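Local coordinates for SusD superfamily protein (Parabacteroides distasonis, PDB 3OTN), which probably binds carbohydrate or another nutrient at the outer membrane, like other SusD-type proteins, at residues K246-Y251 with R390-L395; V363-A368 with D412-D417. All blocks are in the same frame, centred on the assembly; numbering follows the deposited sequence.

Contact 1: K246-Y251 with R390-L395; sequences KGEFIY and RGRAGL
Glu248 and Arg392 reach for each other from opposite directions and meet only at their ends, though their CA atoms are 13.9 Å apart. The arginine is the one to follow. Its CB leaves the last turn of helix 380-392 toward the 246-251 segment, and with CG anti to the backbone N (chi1 179°) CD and NE are carried out from the helix with nothing of Glu248 beside them. The bend at chi3 then turns NH1 toward Glu248 OE2. CZ comes to 3.8 Å from Glu248 OE2, and NH1 makes the salt bridge, 2.8 Å from Glu248 OE2. The N-H...O angle of 147° makes the bond bent; OE2 lies a little out of the guanidinium plane and is met almost end-on to its C-O bond, the carboxylate and guanidinium planes being only 15° apart. NH1 also donates to Phe232 O, while NH2 turns to Asp417 and Thr361. Glu248 is gripped as well: OE1 takes Thr361 OG1 and Arg359, and OE2 accepts from Phe232 N. A leucine in place of Arg392 would probably cost Glu248 and Asp417 one of their positive partners each, Arg359 and Arg301 remaining, and leave Phe232 O without this donor. Both ends of the bridge sit where the chain changes course. Glu248 belongs to a type II' beta turn, closed by Phe249 N to Lys246 O, that leads into strand 249-253; just beyond Arg392 the helix ends in a Schellman motif, with Gly394 at positive phi as its C-prime residue.

Contact 2: V363-A368 with D412-D417; sequences VLLMYA and DQRYFD
Leu365 and Arg414 account for most of the surface buried here, and they lie alongside one another, running opposite ways, between two nearly antiparallel helices. Leu365 points at the partner helix. Its CD1 lies 3.8 Å from Arg414 CG, its CB is 3.9 Å from the same carbon, and CD2 reaches across to Gln413 CB at 4.0 Å. The leucine thus packs against the aliphatic root of the arginine and the first carbon of the glutamine. The axes of segments 363-368 and 412-417 pass 10.4 Å apart with 165° between their directions, an antiparallel helix pairing within the alpha-helical part of the SusD fold; Ile389 of helix 380-392 also touches Leu365. Arg414 leaves its helix at a slant, and the bend at chi3 (69°) swings the guanidinium over to the other helix. There NH1 stands 3.6 Å from Met366 CG, a selenomethionine in this crystal, and 3.8 Å from Leu365 CB, approaching both obliquely. These are packing contacts; the charge is answered by Asp427 at NE and by Asp362 at NH1, so a buried arginine has carboxylates on two of its nitrogens. Gln413 sets out toward Leu365, but a turn at chi2 carries its amide off to Glu409 and Arg301. Asp196 and Leu199 of helix 187-202 also touch the selenomethionine.

Contact 2 is the core of the pair, four buried residues packed mainly by carbon between two helices; contact 1 is partly buried and rests on one salt bridge joining a turn to a helix end. Their centres lie about 10 Å apart, and the Arg392-Asp417 salt bridge ties them together directly. Ile250 packs on Val363, and Arg390 on Gln413, so strand 249-253 borders helix 360-375 while helix 380-392 borders helix 403-418. Each contact includes an arginine with carboxylate partners, but Arg392 bonds across its own contact, whereas Arg414 finds its acids in Asp362, just before 363-368 on the same helix, and Asp427.

Contact 1: K246-Y251 with R390-L395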
ATOM      1  N   LYS A 246       5.321  15.603  -2.521  1.00 21.33           N
ATOM      2  CA  LYS A 246       4.939  16.594  -3.526  1.00 20.87           C
ATOM      3  C   LYS A 246       4.375  15.879  -4.737  1.00 20.38           C
ATOM      4  O   LYS A 246       4.481  14.658  -4.872  1.00 20.72           O
ATOM      5  CB  LYS A 246       6.144  17.386  -4.071  1.00 24.34           C
ATOM      6  CG  LYS A 246       7.240  17.810  -3.149  1.00 31.32           C
ATOM      7  CD  LYS A 246       8.080  18.965  -3.726  1.00 39.39           C
ATOM      8  CE  LYS A 246       8.649  18.712  -5.111  1.00 46.40           C
ATOM      9  NZ  LYS A 246       9.390  19.910  -5.613  1.00 54.68           N
ATOM     10  N   GLY A 247       3.858  16.664  -5.665  1.00 21.58           N
ATOM     11  CA  GLY A 247       3.446  16.147  -6.977  1.00 21.47           C
ATOM     12  C   GLY A 247       2.212  15.288  -6.799  1.00 21.95           C
ATOM     13  O   GLY A 247       1.166  15.791  -6.416  1.00 22.25           O
ATOM     14  N   GLU A 248       2.357  13.981  -6.983  1.00 20.12           N
ATOM     15  CA  GLU A 248       1.244  13.048  -6.776  1.00 17.96           C
ATOM     16  C   GLU A 248       1.060  12.620  -5.332  1.00 19.30           C
ATOM     17  O   GLU A 248      -0.028  12.142  -4.955  1.00 19.06           O
ATOM     18  CB  GLU A 248       1.446  11.789  -7.593  1.00 15.76           C
ATOM     19  CG  GLU A 248       1.333  11.969  -9.094  1.00 23.98           C
ATOM     20  CD  GLU A 248       1.144  10.660  -9.848  1.00 19.21           C
ATOM     21  OE1 GLU A 248       0.607   9.673  -9.241  1.00 20.40           O
ATOM     22  OE2 GLU A 248       1.524  10.629 -11.055  1.00 17.81           O
ATOM     23  N   PHE A 249       2.101  12.743  -4.524  1.00 18.12           N
ATOM     24  CA  PHE A 249       2.100  12.062  -3.237  1.00 18.90           C
ATOM     25  C   PHE A 249       1.179  12.750  -2.230  1.00 18.26           C
ATOM     26  O   PHE A 249       1.304  13.943  -1.958  1.00 16.53           O
ATOM     27  CB  PHE A 249       3.493  11.882  -2.675  1.00 19.62           C
ATOM     28  CG  PHE A 249       4.440  11.130  -3.600  1.00 19.49           C
ATOM     29  CD1 PHE A 249       4.073   9.922  -4.180  1.00 18.35           C
ATOM     30  CD2 PHE A 249       5.687  11.672  -3.909  1.00 22.76           C
ATOM     31  CE1 PHE A 249       4.953   9.238  -5.030  1.00 19.68           C
ATOM     32  CE2 PHE A 249       6.566  11.012  -4.727  1.00 22.80           C
ATOM     33  CZ  PHE A 249       6.212   9.786  -5.298  1.00 19.13           C
ATOM     34  N   ILE A 250       0.277  11.953  -1.664  1.00 18.80           N
ATOM     35  CA  ILE A 250      -0.776  12.424  -0.735  1.00 19.27           C
ATOM     36  C   ILE A 250      -0.435  12.001   0.690  1.00 17.85           C
ATOM     37  O   ILE A 250      -0.451  12.834   1.619  1.00 20.27           O
ATOM     38  CB  ILE A 250      -2.174  11.871  -1.164  1.00 19.47           C
ATOM     39  CG1 ILE A 250      -2.546  12.401  -2.546  1.00 16.28           C
ATOM     40  CG2 ILE A 250      -3.282  12.312  -0.168  1.00 18.64           C
ATOM     41  CD1 ILE A 250      -3.733  11.679  -3.167  1.00 22.56           C
ATOM     42  N   TYR A 251      -0.112  10.729   0.869  1.00 17.22           N
ATOM     43  CA  TYR A 251       0.383  10.245   2.166  1.00 18.15           C
ATOM     44  C   TYR A 251       1.474   9.184   1.959  1.00 19.52           C
ATOM     45  O   TYR A 251       1.314   8.281   1.151  1.00 17.88           O
ATOM     46  CB  TYR A 251      -0.802   9.714   3.007  1.00 18.49           C
ATOM     47  CG  TYR A 251      -0.433   9.625   4.448  1.00 24.21           C
ATOM     48  CD1 TYR A 251      -0.312  10.776   5.217  1.00 17.17           C
ATOM     49  CD2 TYR A 251      -0.136   8.396   5.036  1.00 21.52           C
ATOM     50  CE1 TYR A 251       0.085  10.708   6.564  1.00 19.16           C
ATOM     51  CE2 TYR A 251       0.256   8.310   6.385  1.00 20.16           C
ATOM     52  CZ  TYR A 251       0.379   9.453   7.135  1.00 21.88           C
ATOM     53  OH  TYR A 251       0.778   9.359   8.433  1.00 20.38           O
ATOM     54  N   ARG A 390      -2.776   6.227 -19.756  1.00 25.30           N
ATOM     55  CA  ARG A 390      -2.321   5.566 -20.963  1.00 27.03           C
ATOM     56  C   ARG A 390      -1.332   6.440 -21.755  1.00 27.36           C
ATOM     57  O   ARG A 390      -0.305   5.938 -22.196  1.00 28.93           O
ATOM     58  CB  ARG A 390      -3.521   5.142 -21.832  1.00 23.49           C
ATOM     59  CG  ARG A 390      -4.297   3.939 -21.257  1.00 26.05           C
ATOM     60  CD  ARG A 390      -5.566   3.631 -22.106  1.00 30.64           C
ATOM     61  NE  ARG A 390      -5.189   3.295 -23.462  1.00 29.64           N
ATOM     62  CZ  ARG A 390      -4.789   2.089 -23.893  1.00 26.14           C
ATOM     63  NH1 ARG A 390      -4.761   1.005 -23.104  1.00 30.70           N
ATOM     64  NH2 ARG A 390      -4.424   1.960 -25.156  1.00 30.23           N
ATOM     65  N   GLY A 391      -1.629   7.736 -21.893  1.00 26.83           N
ATOM     66  CA  GLY A 391      -0.745   8.689 -22.614  1.00 28.02           C
ATOM     67  C   GLY A 391       0.652   8.822 -22.009  1.00 26.08           C
ATOM     68  O   GLY A 391       1.639   8.845 -22.726  1.00 23.87           O
ATOM     69  N   ARG A 392       0.731   8.909 -20.683  1.00 25.47           N
ATOM     70  CA  ARG A 392       2.001   8.874 -19.991  1.00 24.40           C
ATOM     71  C   ARG A 392       2.777   7.583 -20.324  1.00 26.63           C
ATOM     72  O   ARG A 392       3.996   7.623 -20.460  1.00 26.68           O
ATOM     73  CB  ARG A 392       1.777   8.996 -18.496  1.00 24.68           C
ATOM     74  CG  ARG A 392       3.049   8.949 -17.681  1.00 26.45           C
ATOM     75  CD  ARG A 392       2.789   9.321 -16.268  1.00 21.20           C
ATOM     76  NE  ARG A 392       1.842   8.463 -15.562  1.00 23.47           N
ATOM     77  CZ  ARG A 392       1.311   8.759 -14.367  1.00 22.31           C
ATOM     78  NH1 ARG A 392       1.640   9.885 -13.732  1.00 21.24           N
ATOM     79  NH2 ARG A 392       0.468   7.912 -13.777  1.00 24.95           N
ATOM     80  N   ALA A 393       2.066   6.458 -20.475  1.00 25.29           N
ATOM     81  CA  ALA A 393       2.692   5.187 -20.886  1.00 23.51           C
ATOM     82  C   ALA A 393       2.961   5.061 -22.408  1.00 25.59           C
ATOM     83  O   ALA A 393       3.335   3.984 -22.876  1.00 23.43           O
ATOM     84  CB  ALA A 393       1.859   4.000 -20.387  1.00 20.08           C
ATOM     85  N   GLY A 394       2.791   6.139 -23.178  1.00 25.43           N
ATOM     86  CA  GLY A 394       3.036   6.107 -24.613  1.00 26.63           C
ATOM     87  C   GLY A 394       2.014   5.350 -25.432  1.00 27.78           C
ATOM     88  O   GLY A 394       2.275   5.049 -26.589  1.00 33.50           O
ATOM     89  N   LEU A 395       0.861   5.054 -24.836  1.00 26.66           N
ATOM     90  CA  LEU A 395      -0.199   4.294 -25.454  1.00 27.42           C
ATOM     91  C   LEU A 395      -1.263   5.215 -26.027  1.00 31.81           C
ATOM     92  O   LEU A 395      -1.532   6.297 -25.494  1.00 34.20           O
ATOM     93  CB  LEU A 395      -0.865   3.386 -24.426  1.00 28.47           C
ATOM     94  CG  LEU A 395       0.053   2.395 -23.722  1.00 24.71           C
ATOM     95  CD1 LEU A 395      -0.692   1.658 -22.631  1.00 23.64           C
ATOM     96  CD2 LEU A 395       0.711   1.440 -24.755  1.00 27.67           C
TER

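Contact 2: V363-A368 with D412-D417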
ATOM      1  N   VAL A 363      -5.769   7.607  -6.756  1.00 21.65           N
ATOM      2  CA  VAL A 363      -7.025   8.303  -6.484  1.00 20.94           C
ATOM      3  C   VAL A 363      -7.820   8.503  -7.789  1.00 19.87           C
ATOM      4  O   VAL A 363      -9.021   8.309  -7.789  1.00 22.70           O
ATOM      5  CB  VAL A 363      -6.833   9.621  -5.753  1.00 20.96           C
ATOM      6  CG1 VAL A 363      -8.192  10.358  -5.608  1.00 21.67           C
ATOM      7  CG2 VAL A 363      -6.206   9.379  -4.381  1.00 18.54           C
ATOM      8  N   LEU A 364      -7.153   8.912  -8.866  1.00 18.62           N
ATOM      9  CA  LEU A 364      -7.799   9.044 -10.179  1.00 18.66           C
ATOM     10  C   LEU A 364      -8.448   7.716 -10.660  1.00 18.44           C
ATOM     11  O   LEU A 364      -9.609   7.687 -11.106  1.00 19.44           O
ATOM     12  CB  LEU A 364      -6.791   9.514 -11.225  1.00 20.41           C
ATOM     13  CG  LEU A 364      -6.141  10.900 -11.068  1.00 22.90           C
ATOM     14  CD1 LEU A 364      -5.377  11.301 -12.326  1.00 16.22           C
ATOM     15  CD2 LEU A 364      -7.200  11.931 -10.723  1.00 17.11           C
ATOM     16  N   LEU A 365      -7.713   6.620 -10.543  1.00 18.23           N
ATOM     17  CA  LEU A 365      -8.256   5.329 -10.964  1.00 18.26           C
ATOM     18  C   LEU A 365      -9.369   4.869 -10.005  1.00 19.47           C
ATOM     19  O   LEU A 365     -10.310   4.239 -10.442  1.00 23.02           O
ATOM     20  CB  LEU A 365      -7.143   4.295 -11.068  1.00 17.70           C
ATOM     21  CG  LEU A 365      -6.160   4.565 -12.215  1.00 18.18           C
ATOM     22  CD1 LEU A 365      -4.914   3.691 -12.034  1.00 22.38           C
ATOM     23  CD2 LEU A 365      -6.839   4.258 -13.553  1.00 19.12           C
HETATM   24  N   MSE A 366      -9.277   5.188  -8.707  1.00 18.78           N
HETATM   25  CA  MSE A 366     -10.395   4.941  -7.774  1.00 19.42           C
HETATM   26  C   MSE A 366     -11.629   5.740  -8.147  1.00 20.97           C
HETATM   27  O   MSE A 366     -12.728   5.208  -8.047  1.00 19.34           O
HETATM   28  CB  MSE A 366      -9.998   5.216  -6.318  1.00 18.69           C
HETATM   29  CG  MSE A 366      -9.037   4.191  -5.758  1.00 24.11           C
HETATM   30 SE   MSE A 366      -8.969   4.318  -3.813  0.75 22.88          SE
HETATM   31  CE  MSE A 366      -8.180   6.053  -3.622  1.00 25.44           C
ATOM     32  N   TYR A 367     -11.456   6.991  -8.598  1.00 20.14           N
ATOM     33  CA  TYR A 367     -12.597   7.752  -9.127  1.00 20.67           C
ATOM     34  C   TYR A 367     -13.231   7.054 -10.332  1.00 22.59           C
ATOM     35  O   TYR A 367     -14.459   6.847 -10.333  1.00 21.49           O
ATOM     36  CB  TYR A 367     -12.280   9.213  -9.505  1.00 20.32           C
ATOM     37  CG  TYR A 367     -13.520   9.905 -10.093  1.00 21.00           C
ATOM     38  CD1 TYR A 367     -14.518  10.421  -9.272  1.00 26.37           C
ATOM     39  CD2 TYR A 367     -13.709   9.985 -11.472  1.00 22.83           C
ATOM     40  CE1 TYR A 367     -15.679  11.002  -9.821  1.00 24.10           C
ATOM     41  CE2 TYR A 367     -14.840  10.578 -12.020  1.00 25.14           C
ATOM     42  CZ  TYR A 367     -15.823  11.080 -11.177  1.00 27.18           C
ATOM     43  OH  TYR A 367     -16.936  11.650 -11.721  1.00 26.27           O
ATOM     44  N   ALA A 368     -12.430   6.727 -11.356  1.00 21.80           N
ATOM     45  CA  ALA A 368     -12.941   6.037 -12.566  1.00 20.95           C
ATOM     46  C   ALA A 368     -13.689   4.751 -12.200  1.00 21.63           C
ATOM     47  O   ALA A 368     -14.758   4.479 -12.753  1.00 23.09           O
ATOM     48  CB  ALA A 368     -11.825   5.719 -13.571  1.00 21.32           C
ATOM     49  N   ASP A 412      -6.969  -2.726 -15.553  1.00 23.74           N
ATOM     50  CA  ASP A 412      -5.699  -2.927 -16.246  1.00 23.01           C
ATOM     51  C   ASP A 412      -4.679  -1.854 -15.842  1.00 23.86           C
ATOM     52  O   ASP A 412      -3.515  -2.168 -15.476  1.00 22.69           O
ATOM     53  CB  ASP A 412      -5.860  -2.916 -17.769  1.00 25.38           C
ATOM     54  CG  ASP A 412      -6.283  -4.279 -18.358  1.00 26.45           C
ATOM     55  OD1 ASP A 412      -6.587  -5.259 -17.626  1.00 22.39           O
ATOM     56  OD2 ASP A 412      -6.315  -4.358 -19.600  1.00 31.06           O
ATOM     57  N   GLN A 413      -5.095  -0.592 -15.900  1.00 21.65           N
ATOM     58  CA  GLN A 413      -4.187   0.480 -15.543  1.00 19.65           C
ATOM     59  C   GLN A 413      -3.790   0.454 -14.066  1.00 15.96           C
ATOM     60  O   GLN A 413      -2.690   0.871 -13.736  1.00 17.17           O
ATOM     61  CB  GLN A 413      -4.700   1.857 -15.988  1.00 21.69           C
ATOM     62  CG  GLN A 413      -4.900   1.974 -17.496  1.00 24.51           C
ATOM     63  CD  GLN A 413      -3.693   1.509 -18.288  1.00 22.93           C
ATOM     64  OE1 GLN A 413      -2.561   1.762 -17.889  1.00 25.81           O
ATOM     65  NE2 GLN A 413      -3.924   0.826 -19.400  1.00 20.97           N
ATOM     66  N   ARG A 414      -4.653  -0.069 -13.195  1.00 16.93           N
ATOM     67  CA  ARG A 414      -4.283  -0.278 -11.818  1.00 17.86           C
ATOM     68  C   ARG A 414      -3.146  -1.306 -11.724  1.00 19.89           C
ATOM     69  O   ARG A 414      -2.180  -1.089 -10.991  1.00 18.86           O
ATOM     70  CB  ARG A 414      -5.474  -0.707 -10.973  1.00 19.35           C
ATOM     71  CG  ARG A 414      -6.493   0.434 -10.758  1.00 25.19           C
ATOM     72  CD  ARG A 414      -7.586   0.014  -9.762  1.00 28.81           C
ATOM     73  NE  ARG A 414      -6.985  -0.108  -8.445  1.00 20.74           N
ATOM     74  CZ  ARG A 414      -6.679   0.903  -7.654  1.00 22.57           C
ATOM     75  NH1 ARG A 414      -6.996   2.151  -7.974  1.00 23.27           N
ATOM     76  NH2 ARG A 414      -6.082   0.663  -6.502  1.00 24.70           N
ATOM     77  N   TYR A 415      -3.282  -2.433 -12.430  1.00 19.77           N
ATOM     78  CA  TYR A 415      -2.240  -3.445 -12.422  1.00 19.86           C
ATOM     79  C   TYR A 415      -0.940  -2.863 -13.010  1.00 19.09           C
ATOM     80  O   TYR A 415       0.132  -2.966 -12.411  1.00 19.81           O
ATOM     81  CB  TYR A 415      -2.627  -4.678 -13.241  1.00 20.79           C
ATOM     82  CG  TYR A 415      -3.461  -5.718 -12.491  1.00 19.19           C
ATOM     83  CD1 TYR A 415      -4.776  -5.454 -12.104  1.00 18.68           C
ATOM     84  CD2 TYR A 415      -2.948  -6.983 -12.228  1.00 22.59           C
ATOM     85  CE1 TYR A 415      -5.562  -6.424 -11.466  1.00 23.45           C
ATOM     86  CE2 TYR A 415      -3.712  -7.945 -11.593  1.00 21.61           C
ATOM     87  CZ  TYR A 415      -5.007  -7.678 -11.227  1.00 22.77           C
ATOM     88  OH  TYR A 415      -5.720  -8.648 -10.584  1.00 23.41           O
ATOM     89  N   PHE A 416      -1.057  -2.242 -14.174  1.00 21.27           N
ATOM     90  CA  PHE A 416       0.114  -1.805 -14.909  1.00 20.36           C
ATOM     91  C   PHE A 416       0.815  -0.602 -14.300  1.00 20.48           C
ATOM     92  O   PHE A 416       2.055  -0.563 -14.318  1.00 20.71           O
ATOM     93  CB  PHE A 416      -0.198  -1.553 -16.367  1.00 22.29           C
ATOM     94  CG  PHE A 416      -0.682  -2.803 -17.130  1.00 22.52           C
ATOM     95  CD1 PHE A 416      -0.016  -4.032 -17.016  1.00 23.97           C
ATOM     96  CD2 PHE A 416      -1.756  -2.719 -17.981  1.00 23.02           C
ATOM     97  CE1 PHE A 416      -0.465  -5.159 -17.737  1.00 26.13           C
ATOM     98  CE2 PHE A 416      -2.207  -3.837 -18.707  1.00 21.39           C
ATOM     99  CZ  PHE A 416      -1.549  -5.049 -18.578  1.00 19.81           C
ATOM    100  N   ASP A 417       0.053   0.375 -13.821  1.00 20.65           N
ATOM    101  CA  ASP A 417       0.615   1.623 -13.303  1.00 20.39           C
ATOM    102  C   ASP A 417       0.989   1.549 -11.831  1.00 22.41           C
ATOM    103  O   ASP A 417       1.991   2.153 -11.410  1.00 18.98           O
ATOM    104  CB  ASP A 417      -0.339   2.809 -13.520  1.00 19.04           C
ATOM    105  CG  ASP A 417       0.372   4.038 -14.041  1.00 22.77           C
ATOM    106  OD1 ASP A 417       0.971   3.889 -15.124  1.00 23.81           O
ATOM    107  OD2 ASP A 417       0.358   5.114 -13.378  1.00 26.19           O
TER